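Local atomic coordinates of membrane-bound lytic murein transglycosylase (Agrobacterium tumefaciens, PDB entry 2PNW), a protein that probably cleaves the glycan strands of bacterial cell-wall murein by lytic transglycosylation, as other enzymes of the MltA family do. Residues E105-A110 / D114-P119; P157-I162 / D182-H187; A192-P197 / K202-A207; G272-A275 / V279-V282; S327-V330 / G335-F338. All blocks are in the same frame, centred on the assembly; numbering follows the deposited sequence.

Contact 1 (E105-A110 / D114-P119)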
# COMPACT_ATOMS: atom_id res chain seq x y z
N GLU A 105 -12.81 -7.26 2.94
CA GLU A 105 -14.09 -7.03 3.53
C GLU A 105 -14.03 -7.62 4.95
O GLU A 105 -13.62 -8.78 5.12
CB GLU A 105 -15.15 -7.71 2.66
CG GLU A 105 -16.53 -7.43 3.07
CD GLU A 105 -17.53 -7.94 2.05
OE1 GLU A 105 -17.67 -7.32 0.98
OE2 GLU A 105 -18.18 -8.97 2.34
N LEU A 106 -14.41 -6.85 5.95
CA LEU A 106 -14.36 -7.29 7.34
C LEU A 106 -15.73 -7.16 7.99
O LEU A 106 -16.30 -6.07 8.04
CB LEU A 106 -13.34 -6.45 8.11
CG LEU A 106 -13.07 -6.82 9.58
CD1 LEU A 106 -12.39 -8.19 9.71
CD2 LEU A 106 -12.22 -5.75 10.27
N GLU A 107 -16.27 -8.29 8.49
CA GLU A 107 -17.50 -8.27 9.26
C GLU A 107 -17.30 -7.56 10.59
O GLU A 107 -16.35 -7.87 11.34
CB GLU A 107 -18.01 -9.70 9.53
CG GLU A 107 -18.47 -10.40 8.25
CD GLU A 107 -18.95 -11.84 8.50
OE1 GLU A 107 -18.95 -12.31 9.67
OE2 GLU A 107 -19.31 -12.50 7.50
N VAL A 108 -18.23 -6.65 10.90
CA VAL A 108 -18.20 -5.90 12.15
C VAL A 108 -19.58 -5.70 12.74
O VAL A 108 -20.58 -6.03 12.09
CB VAL A 108 -17.53 -4.50 11.95
CG1 VAL A 108 -16.09 -4.67 11.43
CG2 VAL A 108 -18.35 -3.63 10.97
N SER A 109 -19.61 -5.17 13.96
CA SER A 109 -20.81 -4.73 14.61
C SER A 109 -20.60 -3.35 15.22
O SER A 109 -19.49 -2.96 15.62
CB SER A 109 -21.23 -5.72 15.70
OG SER A 109 -22.38 -5.24 16.38
N ALA A 110 -21.70 -2.60 15.31
CA ALA A 110 -21.67 -1.29 15.97
C ALA A 110 -21.71 -1.45 17.49
O ALA A 110 -21.43 -0.51 18.22
CB ALA A 110 -22.86 -0.43 15.48
N ASP A 114 -19.66 -10.57 23.45
CA ASP A 114 -18.70 -11.63 23.60
C ASP A 114 -18.15 -12.11 22.26
O ASP A 114 -17.06 -12.69 22.21
CB ASP A 114 -19.30 -12.79 24.40
CG ASP A 114 -19.36 -12.50 25.90
OD1 ASP A 114 -18.92 -11.41 26.34
OD2 ASP A 114 -19.86 -13.38 26.65
N VAL A 115 -18.91 -11.87 21.19
CA VAL A 115 -18.51 -12.25 19.83
C VAL A 115 -17.79 -11.08 19.13
O VAL A 115 -16.68 -11.24 18.64
CB VAL A 115 -19.74 -12.67 18.99
CG1 VAL A 115 -19.38 -12.80 17.52
CG2 VAL A 115 -20.36 -14.00 19.53
N TRP A 116 -18.44 -9.92 19.10
CA TRP A 116 -17.90 -8.70 18.46
C TRP A 116 -17.08 -8.01 19.51
O TRP A 116 -17.57 -7.16 20.21
CB TRP A 116 -19.06 -7.81 17.97
CG TRP A 116 -19.98 -8.59 17.07
CD1 TRP A 116 -21.20 -9.14 17.41
CD2 TRP A 116 -19.76 -8.92 15.70
NE1 TRP A 116 -21.74 -9.80 16.32
CE2 TRP A 116 -20.88 -9.68 15.26
CE3 TRP A 116 -18.73 -8.64 14.78
CZ2 TRP A 116 -21.00 -10.16 13.96
CZ3 TRP A 116 -18.85 -9.14 13.48
CH2 TRP A 116 -19.97 -9.90 13.08
N ARG A 117 -15.81 -8.39 19.61
CA ARG A 117 -15.03 -8.03 20.79
C ARG A 117 -13.75 -7.28 20.45
O ARG A 117 -13.04 -6.85 21.36
CB ARG A 117 -14.68 -9.32 21.60
CG ARG A 117 -13.90 -10.34 20.78
CD ARG A 117 -13.69 -11.67 21.52
NE ARG A 117 -12.91 -11.54 22.74
CZ ARG A 117 -12.36 -12.57 23.39
NH1 ARG A 117 -11.69 -12.36 24.51
NH2 ARG A 117 -12.48 -13.82 22.93
N TYR A 118 -13.41 -7.17 19.18
CA TYR A 118 -12.12 -6.59 18.81
C TYR A 118 -12.31 -5.22 18.19
O TYR A 118 -12.71 -5.12 17.03
CB TYR A 118 -11.37 -7.51 17.83
CG TYR A 118 -11.17 -8.90 18.39
CD1 TYR A 118 -10.37 -9.10 19.52
CD2 TYR A 118 -11.79 -10.02 17.80
CE1 TYR A 118 -10.17 -10.39 20.06
CE2 TYR A 118 -11.60 -11.33 18.34
CZ TYR A 118 -10.78 -11.48 19.46
OH TYR A 118 -10.57 -12.74 20.01
N PRO A 119 -12.04 -4.17 18.97
CA PRO A 119 -12.32 -2.81 18.47
C PRO A 119 -11.43 -2.42 17.29
O PRO A 119 -10.29 -2.91 17.14
CB PRO A 119 -12.03 -1.93 19.68
CG PRO A 119 -11.01 -2.74 20.52
CD PRO A 119 -11.50 -4.17 20.35

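Contact 2 (P157-I162 / D182-H187)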
# COMPACT_ATOMS: atom_id res chain seq x y z
N PRO A 157 1.82 3.60 23.30
CA PRO A 157 1.72 2.15 23.55
C PRO A 157 1.81 1.30 22.27
O PRO A 157 1.48 1.78 21.18
CB PRO A 157 0.33 2.02 24.17
CG PRO A 157 0.17 3.29 24.92
CD PRO A 157 0.75 4.34 24.03
N ASP A 158 2.25 0.04 22.39
CA ASP A 158 2.36 -0.84 21.22
C ASP A 158 1.10 -1.69 21.02
O ASP A 158 0.18 -1.59 21.80
CB ASP A 158 3.63 -1.74 21.29
CG ASP A 158 3.62 -2.71 22.45
OD1 ASP A 158 2.61 -2.81 23.20
OD2 ASP A 158 4.64 -3.41 22.62
N ARG A 159 1.08 -2.51 19.97
CA ARG A 159 -0.08 -3.32 19.63
C ARG A 159 -0.56 -4.13 20.85
O ARG A 159 -1.77 -4.16 21.17
CB ARG A 159 0.29 -4.26 18.46
CG ARG A 159 -0.83 -5.27 18.08
CD ARG A 159 -0.43 -6.12 16.89
NE ARG A 159 -0.27 -5.33 15.68
CZ ARG A 159 -1.30 -4.86 14.95
NH1 ARG A 159 -2.55 -5.13 15.33
NH2 ARG A 159 -1.05 -4.15 13.86
N ARG A 160 0.39 -4.74 21.57
CA ARG A 160 -0.03 -5.55 22.74
C ARG A 160 -0.81 -4.72 23.76
O ARG A 160 -1.88 -5.13 24.24
CB ARG A 160 1.18 -6.20 23.43
CG ARG A 160 0.78 -6.96 24.70
CD ARG A 160 1.97 -7.76 25.24
NE ARG A 160 1.57 -8.45 26.47
CZ ARG A 160 2.22 -9.49 26.99
NH1 ARG A 160 3.33 -9.96 26.40
NH2 ARG A 160 1.78 -10.05 28.12
N ALA A 161 -0.25 -3.55 24.11
CA ALA A 161 -0.87 -2.71 25.14
C ALA A 161 -2.27 -2.25 24.69
O ALA A 161 -3.21 -2.16 25.48
CB ALA A 161 0.02 -1.52 25.45
N ILE A 162 -2.40 -1.98 23.40
CA ILE A 162 -3.71 -1.55 22.84
C ILE A 162 -4.70 -2.73 22.85
O ILE A 162 -5.84 -2.59 23.36
CB ILE A 162 -3.54 -0.91 21.46
CG1 ILE A 162 -2.61 0.34 21.59
CG2 ILE A 162 -4.92 -0.54 20.85
CD1 ILE A 162 -1.95 0.70 20.23
N ASP A 182 -8.39 -11.59 11.19
CA ASP A 182 -8.89 -10.88 10.03
C ASP A 182 -8.59 -9.39 10.23
O ASP A 182 -8.17 -8.70 9.28
CB ASP A 182 -10.40 -11.10 9.83
CG ASP A 182 -10.73 -12.49 9.23
OD1 ASP A 182 -9.82 -13.18 8.77
OD2 ASP A 182 -11.92 -12.87 9.21
N LEU A 183 -8.81 -8.88 11.45
CA LEU A 183 -8.49 -7.48 11.73
C LEU A 183 -6.99 -7.19 11.61
O LEU A 183 -6.58 -6.14 11.09
CB LEU A 183 -9.02 -7.08 13.10
CG LEU A 183 -8.68 -5.66 13.55
CD1 LEU A 183 -9.18 -4.60 12.55
CD2 LEU A 183 -9.28 -5.46 14.93
N PHE A 184 -6.15 -8.09 12.13
CA PHE A 184 -4.70 -7.96 11.92
C PHE A 184 -4.34 -7.78 10.45
O PHE A 184 -3.55 -6.88 10.09
CB PHE A 184 -3.92 -9.16 12.55
CG PHE A 184 -2.41 -8.98 12.50
CD1 PHE A 184 -1.75 -8.35 13.55
CD2 PHE A 184 -1.68 -9.40 11.40
CE1 PHE A 184 -0.34 -8.21 13.54
CE2 PHE A 184 -0.27 -9.25 11.36
CZ PHE A 184 0.38 -8.63 12.45
N PHE A 185 -4.88 -8.63 9.58
CA PHE A 185 -4.58 -8.49 8.16
C PHE A 185 -5.11 -7.19 7.52
O PHE A 185 -4.51 -6.69 6.58
CB PHE A 185 -5.07 -9.71 7.39
CG PHE A 185 -4.07 -10.84 7.40
CD1 PHE A 185 -3.16 -10.98 6.35
CD2 PHE A 185 -4.03 -11.74 8.46
CE1 PHE A 185 -2.22 -12.02 6.36
CE2 PHE A 185 -3.09 -12.79 8.48
CZ PHE A 185 -2.20 -12.94 7.43
N VAL A 186 -6.21 -6.67 8.04
CA VAL A 186 -6.66 -5.31 7.68
C VAL A 186 -5.61 -4.23 8.07
O VAL A 186 -5.31 -3.34 7.29
CB VAL A 186 -8.05 -5.02 8.31
CG1 VAL A 186 -8.40 -3.51 8.26
CG2 VAL A 186 -9.11 -5.89 7.58
N HIS A 187 -5.03 -4.33 9.26
CA HIS A 187 -3.90 -3.44 9.60
C HIS A 187 -2.78 -3.55 8.57
O HIS A 187 -2.22 -2.54 8.17
CB HIS A 187 -3.33 -3.77 11.00
CG HIS A 187 -4.18 -3.29 12.14
ND1 HIS A 187 -3.66 -2.56 13.19
CD2 HIS A 187 -5.51 -3.41 12.39
CE1 HIS A 187 -4.63 -2.27 14.05
NE2 HIS A 187 -5.76 -2.78 13.59

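Contact 3 (A192-P197 / K202-A207)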
# COMPACT_ATOMS: atom_id res chain seq x y z
N ALA A 192 -10.04 -1.27 4.59
CA ALA A 192 -11.02 -2.36 4.55
C ALA A 192 -12.37 -1.82 4.20
O ALA A 192 -12.64 -0.63 4.42
CB ALA A 192 -11.10 -3.03 5.92
N ARG A 193 -13.23 -2.71 3.70
CA ARG A 193 -14.67 -2.44 3.64
C ARG A 193 -15.34 -3.13 4.82
O ARG A 193 -15.34 -4.35 4.89
CB ARG A 193 -15.23 -2.97 2.32
CG ARG A 193 -14.58 -2.31 1.12
CD ARG A 193 -15.46 -2.22 -0.11
NE ARG A 193 -16.50 -3.26 -0.17
CZ ARG A 193 -17.70 -3.06 -0.69
NH1 ARG A 193 -18.02 -1.85 -1.17
NH2 ARG A 193 -18.60 -4.04 -0.72
N LEU A 194 -15.89 -2.35 5.76
CA LEU A 194 -16.54 -2.91 6.93
C LEU A 194 -18.01 -3.22 6.59
O LEU A 194 -18.71 -2.34 6.05
CB LEU A 194 -16.48 -1.93 8.11
CG LEU A 194 -15.10 -1.37 8.52
CD1 LEU A 194 -15.27 -0.54 9.78
CD2 LEU A 194 -14.12 -2.56 8.75
N VAL A 195 -18.46 -4.44 6.87
CA VAL A 195 -19.85 -4.83 6.58
C VAL A 195 -20.55 -5.16 7.89
O VAL A 195 -20.09 -6.02 8.66
CB VAL A 195 -19.93 -6.06 5.64
CG1 VAL A 195 -21.38 -6.26 5.14
CG2 VAL A 195 -19.02 -5.89 4.46
N PHE A 196 -21.65 -4.46 8.15
CA PHE A 196 -22.36 -4.59 9.42
C PHE A 196 -23.51 -5.62 9.26
O PHE A 196 -23.85 -5.98 8.14
CB PHE A 196 -22.93 -3.23 9.83
CG PHE A 196 -21.88 -2.23 10.28
CD1 PHE A 196 -21.72 -1.95 11.63
CD2 PHE A 196 -21.09 -1.57 9.35
CE1 PHE A 196 -20.77 -1.01 12.06
CE2 PHE A 196 -20.12 -0.63 9.77
CZ PHE A 196 -19.97 -0.35 11.13
N PRO A 197 -24.10 -6.09 10.38
CA PRO A 197 -25.12 -7.14 10.32
C PRO A 197 -26.41 -6.70 9.61
O PRO A 197 -27.17 -7.54 9.13
CB PRO A 197 -25.38 -7.46 11.80
CG PRO A 197 -24.16 -6.98 12.51
CD PRO A 197 -23.84 -5.70 11.77
N LYS A 202 -19.10 0.53 5.56
CA LYS A 202 -18.28 1.72 5.83
C LYS A 202 -16.89 1.40 5.33
O LYS A 202 -16.39 0.31 5.55
CB LYS A 202 -18.19 2.01 7.33
CG LYS A 202 -19.44 2.59 7.98
CD LYS A 202 -19.08 3.11 9.38
CE LYS A 202 -20.28 3.71 10.08
NZ LYS A 202 -19.93 4.27 11.43
N ARG A 203 -16.25 2.33 4.63
CA ARG A 203 -14.88 2.09 4.22
C ARG A 203 -13.96 2.76 5.22
O ARG A 203 -14.25 3.87 5.66
CB ARG A 203 -14.65 2.68 2.84
CG ARG A 203 -14.91 1.71 1.70
CD ARG A 203 -14.06 2.25 0.59
NE ARG A 203 -13.61 1.27 -0.37
CZ ARG A 203 -13.99 1.25 -1.62
NH1 ARG A 203 -14.89 2.14 -2.06
NH2 ARG A 203 -13.49 0.34 -2.44
N ILE A 204 -12.85 2.10 5.58
CA ILE A 204 -11.86 2.72 6.47
C ILE A 204 -10.51 2.65 5.77
O ILE A 204 -10.27 1.75 4.96
CB ILE A 204 -11.80 2.05 7.87
CG1 ILE A 204 -11.43 0.55 7.73
CG2 ILE A 204 -13.16 2.26 8.63
CD1 ILE A 204 -11.17 -0.22 9.12
N THR A 205 -9.61 3.58 6.10
CA THR A 205 -8.29 3.60 5.52
C THR A 205 -7.31 4.17 6.55
O THR A 205 -7.73 4.85 7.50
CB THR A 205 -8.28 4.46 4.21
OG1 THR A 205 -7.04 4.28 3.52
CG2 THR A 205 -8.51 5.92 4.53
N TYR A 206 -6.03 3.88 6.36
CA TYR A 206 -4.97 4.32 7.27
C TYR A 206 -5.11 5.82 7.58
O TYR A 206 -5.24 6.65 6.65
CB TYR A 206 -3.62 4.04 6.59
CG TYR A 206 -2.44 4.65 7.30
CD1 TYR A 206 -1.71 3.92 8.24
CD2 TYR A 206 -2.06 5.97 7.06
CE1 TYR A 206 -0.61 4.50 8.92
CE2 TYR A 206 -0.96 6.56 7.73
CZ TYR A 206 -0.24 5.81 8.65
OH TYR A 206 0.83 6.38 9.31
N ALA A 207 -5.06 6.17 8.87
CA ALA A 207 -4.95 7.57 9.30
C ALA A 207 -3.64 7.89 9.99
O ALA A 207 -3.10 8.99 9.80
CB ALA A 207 -6.11 7.91 10.25

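Contact 4 (G272-A275 / V279-V282)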
# COMPACT_ATOMS: atom_id res chain seq x y z
N GLY A 272 -11.74 1.82 -5.36
CA GLY A 272 -10.65 1.31 -4.53
C GLY A 272 -10.55 2.23 -3.33
O GLY A 272 -11.12 3.33 -3.34
N PRO A 273 -9.83 1.80 -2.30
CA PRO A 273 -9.66 2.64 -1.13
C PRO A 273 -8.70 3.81 -1.42
O PRO A 273 -7.87 3.72 -2.34
CB PRO A 273 -9.00 1.70 -0.13
CG PRO A 273 -8.23 0.73 -0.98
CD PRO A 273 -9.09 0.53 -2.19
N ILE A 274 -8.81 4.89 -0.64
CA ILE A 274 -7.85 6.00 -0.74
C ILE A 274 -6.60 5.48 -0.05
O ILE A 274 -6.71 4.80 0.99
CB ILE A 274 -8.39 7.24 0.05
CG1 ILE A 274 -9.76 7.70 -0.46
CG2 ILE A 274 -7.35 8.40 0.08
CD1 ILE A 274 -9.82 7.94 -1.95
N ALA A 275 -5.43 5.78 -0.59
CA ALA A 275 -4.18 5.36 0.04
C ALA A 275 -3.16 6.50 0.08
O ALA A 275 -3.54 7.68 0.19
CB ALA A 275 -3.62 4.10 -0.61
N VAL A 279 -5.52 9.33 -3.48
CA VAL A 279 -6.53 9.06 -4.51
C VAL A 279 -6.96 7.58 -4.44
O VAL A 279 -6.23 6.74 -3.87
CB VAL A 279 -6.02 9.40 -5.93
CG1 VAL A 279 -5.65 10.91 -6.06
CG2 VAL A 279 -4.85 8.53 -6.34
N PRO A 280 -8.16 7.24 -4.99
CA PRO A 280 -8.62 5.84 -4.94
C PRO A 280 -7.69 4.92 -5.72
O PRO A 280 -7.23 5.28 -6.82
CB PRO A 280 -9.99 5.88 -5.61
CG PRO A 280 -10.41 7.35 -5.56
CD PRO A 280 -9.16 8.14 -5.61
N LEU A 281 -7.43 3.75 -5.17
CA LEU A 281 -6.66 2.74 -5.90
C LEU A 281 -7.50 2.12 -7.00
O LEU A 281 -8.73 2.14 -6.95
CB LEU A 281 -6.18 1.65 -4.93
CG LEU A 281 -5.28 2.16 -3.80
CD1 LEU A 281 -4.65 0.97 -3.07
CD2 LEU A 281 -4.20 3.12 -4.27
N VAL A 282 -6.85 1.53 -7.99
CA VAL A 282 -7.57 0.92 -9.12
C VAL A 282 -7.11 -0.53 -9.17
O VAL A 282 -5.91 -0.79 -9.33
CB VAL A 282 -7.17 1.58 -10.45
CG1 VAL A 282 -7.89 0.89 -11.63
CG2 VAL A 282 -7.48 3.11 -10.43
O HOH W 1 -3.72 6.61 -3.14

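Contact 5 (S327-V330 / G335-F338)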
# COMPACT_ATOMS: atom_id res chain seq x y z
N SER A 327 5.32 -0.25 4.63
CA SER A 327 6.55 -0.53 5.39
C SER A 327 7.37 -1.67 4.81
O SER A 327 8.60 -1.65 4.84
CB SER A 327 6.23 -0.84 6.86
OG SER A 327 5.98 0.35 7.58
N ALA A 328 6.70 -2.69 4.29
CA ALA A 328 7.42 -3.85 3.77
C ALA A 328 8.01 -3.60 2.37
O ALA A 328 8.76 -4.43 1.85
CB ALA A 328 6.51 -5.08 3.77
N ILE A 329 7.65 -2.46 1.76
CA ILE A 329 8.04 -2.18 0.36
C ILE A 329 9.29 -1.32 0.31
O ILE A 329 9.23 -0.08 0.34
CB ILE A 329 6.88 -1.52 -0.45
CG1 ILE A 329 5.53 -2.21 -0.16
CG2 ILE A 329 7.21 -1.51 -1.94
CD1 ILE A 329 5.50 -3.73 -0.42
N VAL A 330 10.44 -1.99 0.23
CA VAL A 330 11.72 -1.32 0.35
C VAL A 330 12.60 -1.75 -0.81
O VAL A 330 12.75 -2.94 -1.07
CB VAL A 330 12.42 -1.68 1.72
CG1 VAL A 330 13.78 -1.00 1.84
CG2 VAL A 330 11.53 -1.25 2.90
N GLY A 335 7.71 -3.80 -5.39
CA GLY A 335 6.33 -3.32 -5.51
C GLY A 335 5.28 -4.22 -4.93
O GLY A 335 5.48 -5.44 -4.77
N ASP A 336 4.13 -3.64 -4.59
CA ASP A 336 3.01 -4.40 -4.09
C ASP A 336 1.85 -4.08 -5.04
O ASP A 336 1.41 -2.92 -5.12
CB ASP A 336 2.66 -3.92 -2.70
CG ASP A 336 2.34 -5.05 -1.73
OD1 ASP A 336 2.39 -6.23 -2.10
OD2 ASP A 336 2.06 -4.74 -0.56
N ILE A 337 1.36 -5.10 -5.73
CA ILE A 337 0.29 -4.96 -6.73
C ILE A 337 -1.07 -4.99 -6.03
O ILE A 337 -1.37 -5.94 -5.29
CB ILE A 337 0.32 -6.13 -7.76
CG1 ILE A 337 1.62 -6.10 -8.59
CG2 ILE A 337 -0.93 -6.13 -8.65
CD1 ILE A 337 1.96 -7.46 -9.21
N PHE A 338 -1.87 -3.95 -6.25
CA PHE A 338 -3.22 -3.91 -5.70
C PHE A 338 -4.17 -4.77 -6.53
O PHE A 338 -4.41 -4.48 -7.69
CB PHE A 338 -3.77 -2.46 -5.65
CG PHE A 338 -5.16 -2.36 -5.05
CD1 PHE A 338 -5.37 -2.69 -3.71
CD2 PHE A 338 -6.25 -1.93 -5.82
CE1 PHE A 338 -6.66 -2.60 -3.13
CE2 PHE A 338 -7.55 -1.83 -5.27
CZ PHE A 338 -7.76 -2.19 -3.91

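Contact 1 (E105-A110 / D114-P119)
The loop between strand 96-109 and strand 118-121 is closed by a CH-pi contact, in which Ser-109 lies against the indole of Trp-116. Ser-109 CB stands 3.6 Å from the centroid of the five-membered ring and 20° off its normal, so the methylene sits over the face; its nearest ring atom is Trp-116 CG, at 3.4 Å. The serine hydroxyl is turned to another task: with OG anti to the backbone N (chi1 177°), it bonds to Thr-111 O within the same loop, and the carbon is left to meet the ring.

The six-membered half of the indole runs back along the strand. Val-108 CA is 3.6 Å from Trp-116 CZ3, and Val-108 O lies above the same face as Ser-109 CB. Glu-107 O takes a different place, in the ring plane at the edge, 3.5 Å from Trp-116 CZ3, while Glu-107 CB approaches Trp-116 CH2 at 4.1 Å. Across the other face, Val-115 CG1 stands 4.0 Å above the plane.

This is a corner of the MltA-specific insert domain, where strand 173-177 pairs antiparallel with both strand 96-109 and strand 118-121. Trp-116 is the centre of an inverse gamma turn, and just after it Arg-117 and Tyr-118 form a classic beta bulge opposite Ala-177. Asp-113 OD1 accepts from the backbone N of both Val-115 and Trp-116, and Arg-178 makes a cation-pi contact with the indole.

Contact 2 (P157-I162 / D182-H187)
Arg-159 reaches from the first turn of helix 159-163 to Phe-184 and His-187, one helical turn apart on helix 180-189. The long side chain spans a gap that the backbones do not: the closest CA atoms, those of Arg-159 and Phe-184, are 10.1 Å apart. From a start anti to the backbone N (chi1 175°) the chain runs straight through CG, then bends at chi3 (-65°), which swings the guanidinium in between the two rings.

Phe-184 CE1 lies over one face of the guanidinium, near its rim, 3.6 Å from Arg-159 NE. The two groups are tilted rather than stacked, their planes 59° apart, and the side chains cross at about a right angle. The side chains of Arg-159 and His-187 run toward each other from opposite directions. His-187 ND1 is at the guanidinium edge, 3.1 Å from Arg-159 NH2, while Arg-159 NH1 stands over the face of the imidazole, 3.5 Å from His-187 ND1.

A capping bond within 157-162 sets the helix start: Asp-158 is the N-cap of helix 159-163, its OD1 accepting from Ala-161 N at 3.1 Å. From outside, Arg-256 NE forms a salt bridge with Asp-158 OD2, and Tyr-258 and Phe-261 meet the His-187 ring edge-to-face.

All three touching residues are buried in the insert domain, so Arg-159 carries its positive group into a largely aromatic setting; a weak hydrogen bond from its NE to Asn-255 O meets part of its polar need. A guanidinium lying so near would probably lower the tendency of His-187 to take up a second proton.

Contact 3 (A192-P197 / K202-A207)
Leu-194 and Ile-204 cross at about a right angle on the face of the beta hairpin that carries Ala-192 and Lys-202. Ile-204 carries CG1 flanked by both its backbone N and its carbonyl carbon (chi1 60°), and this tips the branch toward strand 191-195: Ile-204 CG1 comes 4.0 Å from Ala-192 CB, while Ile-204 CG2 meets Leu-194 CD1 at 3.7 Å. Farther along, Phe-196 crosses the aliphatic stem of Lys-202 at a slant, with Phe-196 CE2 3.7 Å from Lys-202 CG, and the amine at the end of that stem goes on to a salt bridge with Glu-263.

Arg-193 and Arg-203, a non-hydrogen-bonded pair, project from the other face. Arg-193 CD lies over a face of the Arg-203 guanidinium, 4.0 Å from Arg-203 NE, and the two guanidinium planes are 73° apart. Glu-103 forms a salt bridge with Arg-203 NE, which probably eases the nearness of like charges.

Four backbone bonds hold the antiparallel register, among them Leu-194 N to Lys-202 O at 2.7 Å. Strand 191-195 is flanked on its other side by the parallel strand 96-109, and strand 201-209 by the antiparallel strand 259-263, while Leu-194 and Ile-204 both pack on Ile-174 and Ile-120.

Contact 4 (G272-A275 / V279-V282)
Pro-273 and Leu-281 meet across a tight chain reversal, a hairpin-like loop with a single backbone bridge, Ile-274 to Pro-280, and no regular strand in either arm. One hydrogen bond joins the arms directly: Leu-281 N gives to Pro-273 O at 2.9 Å, with the donor tilted 32° from the carbonyl plane. The same oxygen also receives a CA-H...O contact from Pro-280 CA at 3.4 Å.

Apolar groups fill in on two sides. Ile-274 lies alongside Pro-280, pointing the same way, and its CD1 touches Pro-280 CG at 3.7 Å. Leu-281 crosses Pro-273 at about a right angle; with CG anti to its carbonyl carbon (chi1 -60°), its CD2 methyl comes within 3.8 Å of Ala-275 CB.

In the next shell, Phe-338 of strand 334-341 packs against both Pro-273 and Leu-281, Leu-323 touches Val-279 and Leu-281, and Thr-205 OG1 bonds to Ile-274 O. The loop, part of the connection from strand 259-263 to strand 286-288, is flanked by strand 201-209 of the insert domain and by strands 316-324 and 334-341, both in the 3D range. Near its turn a water joins the arms, donating to Val-279 O at 2.6 Å and accepting weakly from Ala-275 N at 3.2 Å.

Contact 5 (S327-V330 / G335-F338)
Asp-336 OD1 is bonded to Thr-99 OG1 of strand 96-109, and the other carboxylate oxygen, OD2, turns to the apolar tip of Ile-329. Across this contact there is no hydrogen bond; the meeting is one of methyl groups with the flank of an acidic side chain and a glycine backbone.

Ile-329 CD1 does most of the touching. It sits 3.6 Å from Asp-336 OD2 and equally 3.6 Å from Asp-336 CB, so the methyl rests beside the whole length of the short acid rather than at its end. The two side chains cross at about a right angle. Both isoleucine torsions contribute: CG1 is anti to the carbonyl carbon (chi1 -43°) and the chain bends again at chi2 (-56°), which folds CD1 toward the aspartate. The other branch, Ile-329 CG2, leaves anti to the backbone N and reaches Gly-335 CA at 4.1 Å.

Asp-336 meets both partners from an unusual conformation, its chi1 of -138° lying away from the staggered values. The hydrogen bond to Thr-99 fixes one oxygen and, with Ile-329 CD1 against CB and OD2, probably restricts the rotation of the group.

Around the contact, the strand itself is tied in on both edges, with Gly-335 and Ile-337 bonding to the backbone of strand 96-109 and Asp-336 to that of Ala-288. Ile-329 comes from the loop just before this strand, folding back over its start. The arrangement belongs to the 3D domain, a family grouped with the double-psi beta-barrels.

In the fold
Contacts 2 and 5 are buried, whereas contacts 1, 3 and 4 are only partly so. Strand 96-109 is the common element: contact 1 lies at its end, contact 3 pairs with it through strand 191-195, and contact 5 through strand 334-341. Contacts 1 to 3 touch one another within the insert domain, Leu-106 meeting both helix 180-189 and strand 191-195. Contact 4 bridges outward, touching contact 3 through Thr-205 and contact 5 through Phe-338. Chemistry follows place: backbone bonds dominate the hairpin of contact 3, ring contacts hold contacts 1 and 2, contact 4 combines one backbone bond, a bridging water and apolar packing, and contact 5 sets isoleucine methyls against an aspartate and a glycine backbone.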